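Local coordinates for bifunctional protein PutA (Bdellovibrio bacteriovorus, PDB 5UR2) that probably couples the two steps of proline catabolism, with a flavin-dependent proline dehydrogenase and an NAD-dependent aldehyde dehydrogenase that oxidises glutamate semialdehyde to glutamate, at residues 633-638 with 711-716; 537-542 with 706-711. One frame throughout, in Å; residues are numbered along the deposited sequence.

Interaction 1: residues 633-638 with 711-716; sequences GVTAVI and TTTIAF
I638 and F716 are paired across two neighbouring parallel strands, their side chains crossing at a slant, and I638 buries more surface here than any other residue of the contact. Its CG2, held anti to the backbone N, reaches the ring edge of F716 near the ring plane, 3.6 Å from CD1. A branched aliphatic suits this place because one methyl can meet the ring while the other branch leads away from it. The backbone bond from I638 N to A715 O is short and almost straight, at 2.8 Å and 176°. A636 N donates to T713 O, and A636 O takes A715 N at 2.9 Å, so A636 is gripped through both polar backbone atoms. Its CB lies 3.8 Å from T711 CG2 and also approaches I714 CG1, and the small methyl lets the two larger residues close in around it. A715 shares the other sheet face with T635, T713 and V637; there T635, V637 and A715 pack on helix 646-657, while I714 and F716 pack on helix 720-730. Strand 623-638 pairs on its other edge with strand 661-665, giving the parallel beta-alpha core of the Rossmann-type NAD-binding domain of aldehyde dehydrogenases. F716 lies about 7 Å, between side chains, from E746, a predicted active-site residue. At the strand start, V634 O accepts T712 N at 3.0 Å, and G633 adopts backbone angles that call for glycine, where a CB would also collide with T712 CG2.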
loop_
_atom_site.group_PDB
_atom_site.type_symbol
_atom_site.label_atom_id
_atom_site.label_comp_id
_atom_site.label_asym_id
_atom_site.label_seq_id
_atom_site.Cartn_x
_atom_site.Cartn_y
_atom_site.Cartn_z
ATOM N N GLY B 633 -13.571 -0.138 -16.587
ATOM C CA GLY B 633 -14.296 -0.204 -17.861
ATOM C C GLY B 633 -13.363 0.088 -19.028
ATOM O O GLY B 633 -12.172 -0.198 -18.959
ATOM N N VAL B 634 -13.919 0.684 -20.087
ATOM C CA VAL B 634 -13.127 0.980 -21.276
ATOM C C VAL B 634 -12.187 2.139 -20.977
ATOM O O VAL B 634 -12.611 3.185 -20.467
ATOM C CB VAL B 634 -14.030 1.297 -22.478
ATOM C CG1 VAL B 634 -13.180 1.761 -23.648
ATOM C CG2 VAL B 634 -14.859 0.052 -22.897
ATOM N N THR B 635 -10.904 1.957 -21.293
ATOM C CA THR B 635 -9.887 2.970 -21.041
ATOM C C THR B 635 -9.400 3.550 -22.356
ATOM O O THR B 635 -8.948 2.807 -23.226
ATOM C CB THR B 635 -8.717 2.374 -20.259
ATOM O OG1 THR B 635 -9.195 1.969 -18.974
ATOM C CG2 THR B 635 -7.585 3.389 -20.090
ATOM N N ALA B 636 -9.466 4.871 -22.480
ATOM C CA ALA B 636 -8.929 5.573 -23.637
ATOM C C ALA B 636 -7.475 5.922 -23.358
ATOM O O ALA B 636 -7.175 6.549 -22.342
ATOM C CB ALA B 636 -9.738 6.835 -23.929
ATOM N N VAL B 637 -6.577 5.502 -24.248
ATOM C CA VAL B 637 -5.141 5.722 -24.107
ATOM C C VAL B 637 -4.683 6.649 -25.235
ATOM O O VAL B 637 -4.758 6.295 -26.421
ATOM C CB VAL B 637 -4.372 4.393 -24.125
ATOM C CG1 VAL B 637 -2.872 4.641 -24.235
ATOM C CG2 VAL B 637 -4.701 3.595 -22.858
ATOM N N ILE B 638 -4.209 7.829 -24.866
ATOM C CA ILE B 638 -3.761 8.846 -25.812
ATOM C C ILE B 638 -2.296 9.124 -25.487
ATOM O O ILE B 638 -1.975 9.823 -24.516
ATOM C CB ILE B 638 -4.633 10.104 -25.746
ATOM C CG1 ILE B 638 -6.083 9.696 -26.010
ATOM C CG2 ILE B 638 -4.174 11.202 -26.733
ATOM C CD1 ILE B 638 -6.988 10.859 -26.299
ATOM N N THR B 711 -16.363 5.509 -22.101
ATOM C CA THR B 711 -15.010 5.720 -21.598
ATOM C C THR B 711 -15.041 6.081 -20.116
ATOM O O THR B 711 -15.605 7.108 -19.736
ATOM C CB THR B 711 -14.327 6.825 -22.397
ATOM O OG1 THR B 711 -14.236 6.421 -23.764
ATOM C CG2 THR B 711 -12.940 7.112 -21.845
ATOM N N THR B 712 -14.426 5.245 -19.283
ATOM C CA THR B 712 -14.381 5.481 -17.846
ATOM C C THR B 712 -13.092 6.141 -17.394
ATOM O O THR B 712 -13.103 6.914 -16.435
ATOM C CB THR B 712 -14.539 4.162 -17.085
ATOM O OG1 THR B 712 -13.467 3.277 -17.429
ATOM C CG2 THR B 712 -15.845 3.507 -17.476
ATOM N N THR B 713 -11.993 5.862 -18.078
ATOM C CA THR B 713 -10.676 6.304 -17.673
ATOM C C THR B 713 -9.936 6.806 -18.902
ATOM O O THR B 713 -9.982 6.166 -19.960
ATOM C CB THR B 713 -9.939 5.130 -17.013
ATOM O OG1 THR B 713 -10.768 4.614 -15.965
ATOM C CG2 THR B 713 -8.573 5.542 -16.466
ATOM N N ILE B 714 -9.269 7.951 -18.769
ATOM C CA ILE B 714 -8.478 8.531 -19.856
ATOM C C ILE B 714 -7.038 8.668 -19.377
ATOM O O ILE B 714 -6.777 9.371 -18.394
ATOM C CB ILE B 714 -9.035 9.896 -20.299
ATOM C CG1 ILE B 714 -10.485 9.743 -20.786
ATOM C CG2 ILE B 714 -8.148 10.485 -21.373
ATOM C CD1 ILE B 714 -11.303 11.052 -20.762
ATOM N N ALA B 715 -6.104 8.008 -20.066
ATOM C CA ALA B 715 -4.677 8.183 -19.813
ATOM C C ALA B 715 -4.100 8.982 -20.972
ATOM O O ALA B 715 -4.126 8.528 -22.122
ATOM C CB ALA B 715 -3.961 6.839 -19.657
ATOM N N PHE B 716 -3.626 10.185 -20.674
ATOM C CA PHE B 716 -3.091 11.099 -21.670
ATOM C C PHE B 716 -1.778 11.658 -21.178
ATOM O O PHE B 716 -1.697 12.165 -20.057
ATOM C CB PHE B 716 -4.035 12.271 -21.977
ATOM C CG PHE B 716 -3.344 13.419 -22.663
ATOM C CD1 PHE B 716 -3.097 13.388 -24.030
ATOM C CD2 PHE B 716 -2.904 14.519 -21.926
ATOM C CE1 PHE B 716 -2.443 14.441 -24.664
ATOM C CE2 PHE B 716 -2.242 15.572 -22.542
ATOM C CZ PHE B 716 -2.015 15.537 -23.918
#

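Interaction 2: residues 537-542 with 706-711; sequences QAMQAA and VNHKYT
The imidazole of H708 carries M539 over one face: CB stands 3.9 Å above the plane, over the ring centre, in a CH-pi contact, and CG lies over the same face. In the ring plane, at its edge, Y710 N donates to H708 ND1 at 2.9 Å and 172°. The phenol of Y710 receives H708 CE1 over one face, displaced toward the rim, while Q540 OE1 comes to its edge in plane. M539, which buries the most surface here, bends at both chi2 and chi3. The chi3 turn (-57°) brings CE back to H708 ND1, to Y710 CB at 3.8 Å, and to T711 OG1 at 3.1 Å, a tight approach for a methyl; that hydroxyl is hydrogen-bonded to I705 O. An unbranched, flexible thioether suits this place, since it can fold against a ring, a methylene and a hydroxyl together. The carboxamide of Q540 stands 76° from the phenol plane; its NE2 is 3.4 Å from Y710 CE2 and makes a weak hydrogen bond to Y710 OH. Here helix 532-549 packs on the turn joining helix 698-707 to strand 711-717, an alpha-to-beta connection of the aldehyde dehydrogenase NAD-binding domain, away from the predicted active-site residues. E536, one turn before Q540, accepts from Q540 NE2 and, weakly, from H708 NE2. With ND1 taking a backbone N-H, the proton of a neutral H708 would be expected on NE2, toward E536, whose negative charge would probably favour that polarity.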
loop_
_atom_site.group_PDB
_atom_site.type_symbol
_atom_site.label_atom_id
_atom_site.label_comp_id
_atom_site.label_asym_id
_atom_site.label_seq_id
_atom_site.Cartn_x
_atom_site.Cartn_y
_atom_site.Cartn_z
ATOM N N GLN B 537 -16.776 1.957 -33.627
ATOM C CA GLN B 537 -16.549 0.518 -33.655
ATOM C C GLN B 537 -15.498 0.105 -32.636
ATOM O O GLN B 537 -15.600 -0.970 -32.037
ATOM C CB GLN B 537 -16.147 0.074 -35.065
ATOM C CG GLN B 537 -17.259 0.232 -36.110
ATOM C CD GLN B 537 -16.748 0.137 -37.556
ATOM O OE1 GLN B 537 -15.885 -0.691 -37.884
ATOM N NE2 GLN B 537 -17.284 0.999 -38.425
ATOM N N ALA B 538 -14.448 0.912 -32.470
ATOM C CA ALA B 538 -13.456 0.595 -31.449
ATOM C C ALA B 538 -14.075 0.648 -30.051
ATOM O O ALA B 538 -13.865 -0.252 -29.229
ATOM C CB ALA B 538 -12.257 1.548 -31.565
ATOM N N MET B 539 -14.857 1.689 -29.769
ATOM C CA MET B 539 -15.504 1.796 -28.463
ATOM C C MET B 539 -16.448 0.626 -28.209
ATOM O O MET B 539 -16.486 0.086 -27.095
ATOM C CB MET B 539 -16.255 3.123 -28.355
ATOM C CG MET B 539 -15.347 4.332 -28.314
ATOM S SD MET B 539 -14.213 4.291 -26.912
ATOM C CE MET B 539 -15.375 4.149 -25.551
ATOM N N GLN B 540 -17.239 0.243 -29.220
ATOM C CA GLN B 540 -18.175 -0.869 -29.062
ATOM C C GLN B 540 -17.441 -2.182 -28.844
ATOM O O GLN B 540 -17.836 -2.973 -27.980
ATOM C CB GLN B 540 -19.109 -0.978 -30.279
ATOM C CG GLN B 540 -20.255 0.067 -30.349
ATOM C CD GLN B 540 -21.231 -0.021 -29.176
ATOM O OE1 GLN B 540 -21.393 -1.074 -28.560
ATOM N NE2 GLN B 540 -21.884 1.099 -28.862
ATOM N N ALA B 541 -16.374 -2.435 -29.621
ATOM C CA ALA B 541 -15.603 -3.671 -29.457
ATOM C C ALA B 541 -14.984 -3.769 -28.058
ATOM O O ALA B 541 -14.991 -4.844 -27.440
ATOM C CB ALA B 541 -14.517 -3.764 -30.530
ATOM N N ALA B 542 -14.476 -2.649 -27.532
ATOM C CA ALA B 542 -13.882 -2.637 -26.196
ATOM C C ALA B 542 -14.928 -2.871 -25.111
ATOM O O ALA B 542 -14.684 -3.612 -24.150
ATOM C CB ALA B 542 -13.187 -1.296 -25.951
ATOM N N VAL B 706 -12.276 10.279 -26.010
ATOM C CA VAL B 706 -12.312 11.035 -24.758
ATOM C C VAL B 706 -13.753 11.341 -24.373
ATOM O O VAL B 706 -14.137 11.220 -23.204
ATOM C CB VAL B 706 -11.470 12.322 -24.868
ATOM C CG1 VAL B 706 -11.883 13.343 -23.799
ATOM C CG2 VAL B 706 -9.986 12.003 -24.723
ATOM N N ASN B 707 -14.577 11.723 -25.356
ATOM C CA ASN B 707 -15.933 12.180 -25.090
ATOM C C ASN B 707 -16.947 11.057 -24.950
ATOM O O ASN B 707 -18.042 11.316 -24.454
ATOM C CB ASN B 707 -16.421 13.121 -26.207
ATOM C CG ASN B 707 -15.729 14.479 -26.169
ATOM O OD1 ASN B 707 -15.349 14.959 -25.102
ATOM N ND2 ASN B 707 -15.646 15.138 -27.318
ATOM N N HIS B 708 -16.618 9.831 -25.350
ATOM C CA HIS B 708 -17.626 8.783 -25.450
ATOM C C HIS B 708 -18.199 8.396 -24.083
ATOM O O HIS B 708 -17.512 8.427 -23.061
ATOM C CB HIS B 708 -17.023 7.545 -26.112
ATOM C CG HIS B 708 -18.044 6.601 -26.654
ATOM N ND1 HIS B 708 -18.703 5.688 -25.861
ATOM C CD2 HIS B 708 -18.529 6.431 -27.909
ATOM C CE1 HIS B 708 -19.556 5.000 -26.602
ATOM N NE2 HIS B 708 -19.468 5.431 -27.849
ATOM N N LYS B 709 -19.470 7.977 -24.085
ATOM C CA LYS B 709 -20.150 7.645 -22.836
ATOM C C LYS B 709 -19.611 6.369 -22.190
ATOM O O LYS B 709 -19.761 6.201 -20.979
ATOM C CB LYS B 709 -21.661 7.503 -23.076
ATOM C CG LYS B 709 -22.012 6.316 -23.965
ATOM C CD LYS B 709 -23.502 6.211 -24.266
ATOM C CE LYS B 709 -23.760 4.992 -25.146
ATOM N NZ LYS B 709 -25.130 4.980 -25.723
ATOM N N TYR B 710 -18.983 5.471 -22.954
ATOM C CA TYR B 710 -18.455 4.258 -22.349
ATOM C C TYR B 710 -17.086 4.464 -21.719
ATOM O O TYR B 710 -16.674 3.645 -20.897
ATOM C CB TYR B 710 -18.315 3.135 -23.377
ATOM C CG TYR B 710 -19.588 2.542 -23.927
ATOM C CD1 TYR B 710 -20.809 2.703 -23.285
ATOM C CD2 TYR B 710 -19.554 1.800 -25.102
ATOM C CE1 TYR B 710 -21.972 2.142 -23.822
ATOM C CE2 TYR B 710 -20.692 1.244 -25.637
ATOM C CZ TYR B 710 -21.894 1.411 -25.006
ATOM O OH TYR B 710 -22.999 0.827 -25.576
ATOM N N THR B 711 -16.363 5.509 -22.101
ATOM C CA THR B 711 -15.010 5.720 -21.598
ATOM C C THR B 711 -15.041 6.081 -20.116
ATOM O O THR B 711 -15.605 7.108 -19.736
ATOM C CB THR B 711 -14.327 6.825 -22.397
ATOM O OG1 THR B 711 -14.236 6.421 -23.764
ATOM C CG2 THR B 711 -12.940 7.112 -21.845
#

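Both contacts are buried within the aldehyde dehydrogenase part of the chain, but interaction 1 lies inside the beta-sheet and interaction 2 on its flank, where Y710 and Q540 remain partly exposed. T711 belongs to both, and helix 698-707 leads through a short turn into strand 711-717. Their centres are 9 Å apart and they touch: V634 CG1 meets M539 CE at 3.8 Å, and I638 CD1 packs on V706 CG2 at 3.6 Å. Interaction 1 depends mainly on regular backbone hydrogen bonds between strands, with mostly small or apolar side chains, among them the F716 ring, on its two faces. Interaction 2 has no backbone bond across it and rests on side chains, a thioether against an imidazole and one weak polar link.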